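Acylphosphatase (Bacillus subtilis, PDB 3BR8) catalyses the hydrolysis of acyl phosphates to a carboxylate and inorganic phosphate. Local coordinates at residues V42-E47 with H84-V89. Numbering follows the deposited sequence.
Sequences VEILAE and HRFSIV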
ATOM      1  N   VAL A  42      -3.363  -7.987   2.419  1.00 11.66           N
ATOM      2  CA  VAL A  42      -2.776  -6.769   2.970  1.00 10.06           C
ATOM      3  C   VAL A  42      -3.569  -5.582   2.430  1.00  8.90           C
ATOM      4  O   VAL A  42      -3.791  -5.472   1.216  1.00  9.14           O
ATOM      5  CB  VAL A  42      -1.278  -6.647   2.592  1.00 10.06           C
ATOM      6  CG1 VAL A  42      -0.702  -5.325   3.077  1.00 10.79           C
ATOM      7  CG2 VAL A  42      -0.488  -7.815   3.181  1.00 10.64           C
ATOM      8  N   GLU A  43      -4.027  -4.723   3.335  1.00  8.70           N
ATOM      9  CA  GLU A  43      -4.742  -3.520   2.944  1.00  8.48           C
ATOM     10  C   GLU A  43      -3.799  -2.319   2.991  1.00  7.62           C
ATOM     11  O   GLU A  43      -2.971  -2.200   3.894  1.00  7.29           O
ATOM     12  CB  GLU A  43      -6.000  -3.306   3.811  1.00 10.75           C
ATOM     13  CG  GLU A  43      -5.787  -2.555   5.106  1.00 12.44           C
ATOM     14  CD  GLU A  43      -7.077  -2.243   5.828  1.00 12.40           C
ATOM     15  OE1 GLU A  43      -7.977  -3.105   5.835  1.00 10.91           O
ATOM     16  OE2 GLU A  43      -7.179  -1.146   6.412  1.00 13.45           O
ATOM     17  N   ILE A  44      -3.917  -1.451   1.993  1.00  7.64           N
ATOM     18  CA  ILE A  44      -3.091  -0.260   1.888  1.00  7.64           C
ATOM     19  C   ILE A  44      -3.999   0.907   1.524  1.00  8.14           C
ATOM     20  O   ILE A  44      -4.705   0.845   0.511  1.00  8.54           O
ATOM     21  CB  ILE A  44      -2.023  -0.391   0.771  1.00  8.04           C
ATOM     22  CG1 ILE A  44      -1.123  -1.625   0.951  1.00  8.46           C
ATOM     23  CG2 ILE A  44      -1.184   0.889   0.705  1.00  8.37           C
ATOM     24  CD1 ILE A  44      -0.232  -1.927  -0.264  1.00  8.62           C
ATOM     25  N   LEU A  45      -3.994   1.949   2.356  1.00  8.39           N
ATOM     26  CA  LEU A  45      -4.652   3.201   2.016  1.00  8.91           C
ATOM     27  C   LEU A  45      -3.543   4.198   1.720  1.00  8.56           C
ATOM     28  O   LEU A  45      -2.665   4.408   2.564  1.00  8.56           O
ATOM     29  CB  LEU A  45      -5.518   3.678   3.184  1.00 10.27           C
ATOM     30  CG  LEU A  45      -6.467   4.853   2.975  1.00 13.54           C
ATOM     31  CD1 LEU A  45      -5.783   6.221   3.101  1.00 14.51           C
ATOM     32  CD2 LEU A  45      -7.243   4.696   1.680  1.00 17.98           C
ATOM     33  N   ALA A  46      -3.556   4.784   0.524  1.00  8.84           N
ATOM     34  CA  ALA A  46      -2.503   5.724   0.153  1.00  8.49           C
ATOM     35  C   ALA A  46      -3.100   6.966  -0.501  1.00  9.22           C
ATOM     36  O   ALA A  46      -3.960   6.852  -1.378  1.00  9.88           O
ATOM     37  CB  ALA A  46      -1.499   5.064  -0.775  1.00  9.05           C
ATOM     38  N   GLU A  47      -2.622   8.137  -0.093  1.00  9.39           N
ATOM     39  CA  GLU A  47      -3.110   9.440  -0.535  0.50 11.03           C
ATOM     40  C   GLU A  47      -1.897  10.242  -1.025  1.00 10.06           C
ATOM     41  O   GLU A  47      -0.906  10.354  -0.350  1.00  9.70           O
ATOM     42  CB  GLU A  47      -3.814  10.207   0.595  0.50 12.17           C
ATOM     43  CG  GLU A  47      -5.023   9.502   1.224  0.50 15.39           C
ATOM     44  CD  GLU A  47      -5.758  10.334   2.280  0.50 17.22           C
ATOM     45  OE1 GLU A  47      -5.239  11.388   2.713  0.50 19.59           O
ATOM     46  OE2 GLU A  47      -6.876   9.935   2.674  0.50 20.47           O
ATOM     47  N   HIS A  84      -1.626  12.518   7.362  1.00 29.18           N
ATOM     48  CA  HIS A  84      -0.230  12.822   7.318  1.00 30.77           C
ATOM     49  C   HIS A  84       0.441  11.519   7.747  1.00 31.96           C
ATOM     50  O   HIS A  84      -0.095  10.767   8.543  1.00 28.42           O
ATOM     51  CB  HIS A  84       0.111  13.927   8.329  1.00 33.48           C
ATOM     52  CG  HIS A  84      -0.371  15.295   7.940  1.00 35.12           C
ATOM     53  ND1 HIS A  84      -0.293  16.376   8.787  1.00 39.05           N
ATOM     54  CD2 HIS A  84      -0.910  15.755   6.794  1.00 34.92           C
ATOM     55  CE1 HIS A  84      -0.764  17.446   8.177  1.00 41.83           C
ATOM     56  NE2 HIS A  84      -1.163  17.090   6.972  1.00 39.27           N
ATOM     57  N   ARG A  85       1.614  11.295   7.217  1.00 21.86           N
ATOM     58  CA  ARG A  85       2.405  10.137   7.601  1.00 18.33           C
ATOM     59  C   ARG A  85       1.806   8.832   7.091  1.00 13.86           C
ATOM     60  O   ARG A  85       0.607   8.728   6.767  1.00 12.54           O
ATOM     61  CB  ARG A  85       2.614  10.069   9.119  1.00 20.60           C
ATOM     62  CG  ARG A  85       3.364  11.266   9.694  1.00 24.78           C
ATOM     63  N   PHE A  86       2.678   7.842   7.012  1.00 11.54           N
ATOM     64  CA  PHE A  86       2.295   6.528   6.560  1.00  9.40           C
ATOM     65  C   PHE A  86       2.673   5.519   7.635  1.00  9.59           C
ATOM     66  O   PHE A  86       3.857   5.337   7.964  1.00 11.42           O
ATOM     67  CB  PHE A  86       2.930   6.183   5.214  1.00  9.04           C
ATOM     68  CG  PHE A  86       2.300   4.993   4.572  1.00  7.68           C
ATOM     69  CD1 PHE A  86       1.267   5.141   3.651  1.00  7.88           C
ATOM     70  CD2 PHE A  86       2.710   3.708   4.933  1.00  7.36           C
ATOM     71  CE1 PHE A  86       0.684   4.029   3.082  1.00  7.81           C
ATOM     72  CE2 PHE A  86       2.132   2.599   4.374  1.00  8.03           C
ATOM     73  CZ  PHE A  86       1.124   2.751   3.445  1.00  8.36           C
ATOM     74  N   SER A  87       1.659   4.857   8.173  1.00  9.28           N
ATOM     75  CA  SER A  87       1.859   4.014   9.335  1.00  9.79           C
ATOM     76  C   SER A  87       1.620   2.548   9.044  1.00  9.17           C
ATOM     77  O   SER A  87       0.789   2.201   8.203  1.00  9.22           O
ATOM     78  CB  SER A  87       0.906   4.462  10.439  1.00 11.40           C
ATOM     79  OG  SER A  87       1.204   5.784  10.829  1.00 15.35           O
ATOM     80  N   ILE A  88       2.354   1.690   9.751  1.00  9.61           N
ATOM     81  CA  ILE A  88       1.987   0.288   9.871  1.00 10.06           C
ATOM     82  C   ILE A  88       1.012   0.232  11.043  1.00 11.66           C
ATOM     83  O   ILE A  88       1.387   0.550  12.178  1.00 13.96           O
ATOM     84  CB  ILE A  88       3.218  -0.639  10.114  1.00 11.69           C
ATOM     85  CG1 ILE A  88       4.196  -0.577   8.929  1.00 11.38           C
ATOM     86  CG2 ILE A  88       2.769  -2.085  10.395  1.00 12.86           C
ATOM     87  CD1 ILE A  88       5.532  -1.327   9.149  1.00 13.46           C
ATOM     88  N   VAL A  89      -0.223  -0.182  10.786  1.00 12.33           N
ATOM     89  CA  VAL A  89      -1.296  -0.083  11.769  0.50 15.80           C
ATOM     90  C   VAL A  89      -1.838  -1.456  12.105  1.00 17.75           C
ATOM     91  O   VAL A  89      -1.689  -2.423  11.361  1.00 17.09           O
ATOM     92  CB  VAL A  89      -2.477   0.855  11.356  0.50 16.71           C
ATOM     93  CG1 VAL A  89      -1.993   2.289  11.101  0.50 17.29           C
ATOM     94  CG2 VAL A  89      -3.231   0.314  10.158  0.50 18.33           C
TER
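With CG anti to the backbone N (chi1 -166°), the side chain of Phe-86 brings the far end of its ring up to strand 42-48, and the CG2 methyl of Ile-44, likewise anti to its own backbone N, meets it there. Phe-86 CZ lies 4.0 Å from Ile-44 CG2, which sits at the ring edge, close to the ring plane. Beside this, Phe-86 CE1 comes within 3.4 Å of Leu-45 O, approached obliquely. That carbonyl belongs to a strand backbone, and Leu-45 pairs with Trp-33 through the sheet.

The two strands are not neighbours: strand 31-36 runs between them, antiparallel to 42-48 and parallel to 86-88, so no hydrogen bond joins the two segments, and the CA atoms of Ile-44 and Ile-88 are 9.5 Å apart. A long, flat side chain suits such a gap, because a phenylalanine ring is long enough to bridge strands separated by one other, here on the side of helix 17-27. A beta-branched isoleucine suits a strand, and its side chain also touches Val-21 of helix 17-27 and Phe-56 and Val-60 of helix 50-62. Ala-25 and Asp-26 of helix 17-27 pack against Phe-86, whose carbonyl accepts a hydrogen bond from Gln-22.

This buried contact ties the edge strand 86-88 to strand 42-48 on the sheet face where helix 17-27 packs, in the alpha/beta sandwich of acylphosphatases, and the Phe-86 side chain lies about 7 Å from that of the active-site residue Arg-18. Chemically the contact is dispersive, a methyl at an aromatic edge, with at most a slight electrostatic attraction between the ring's C-H rim and the carbonyl oxygen; it probably depends on close fit rather than on directional bonding.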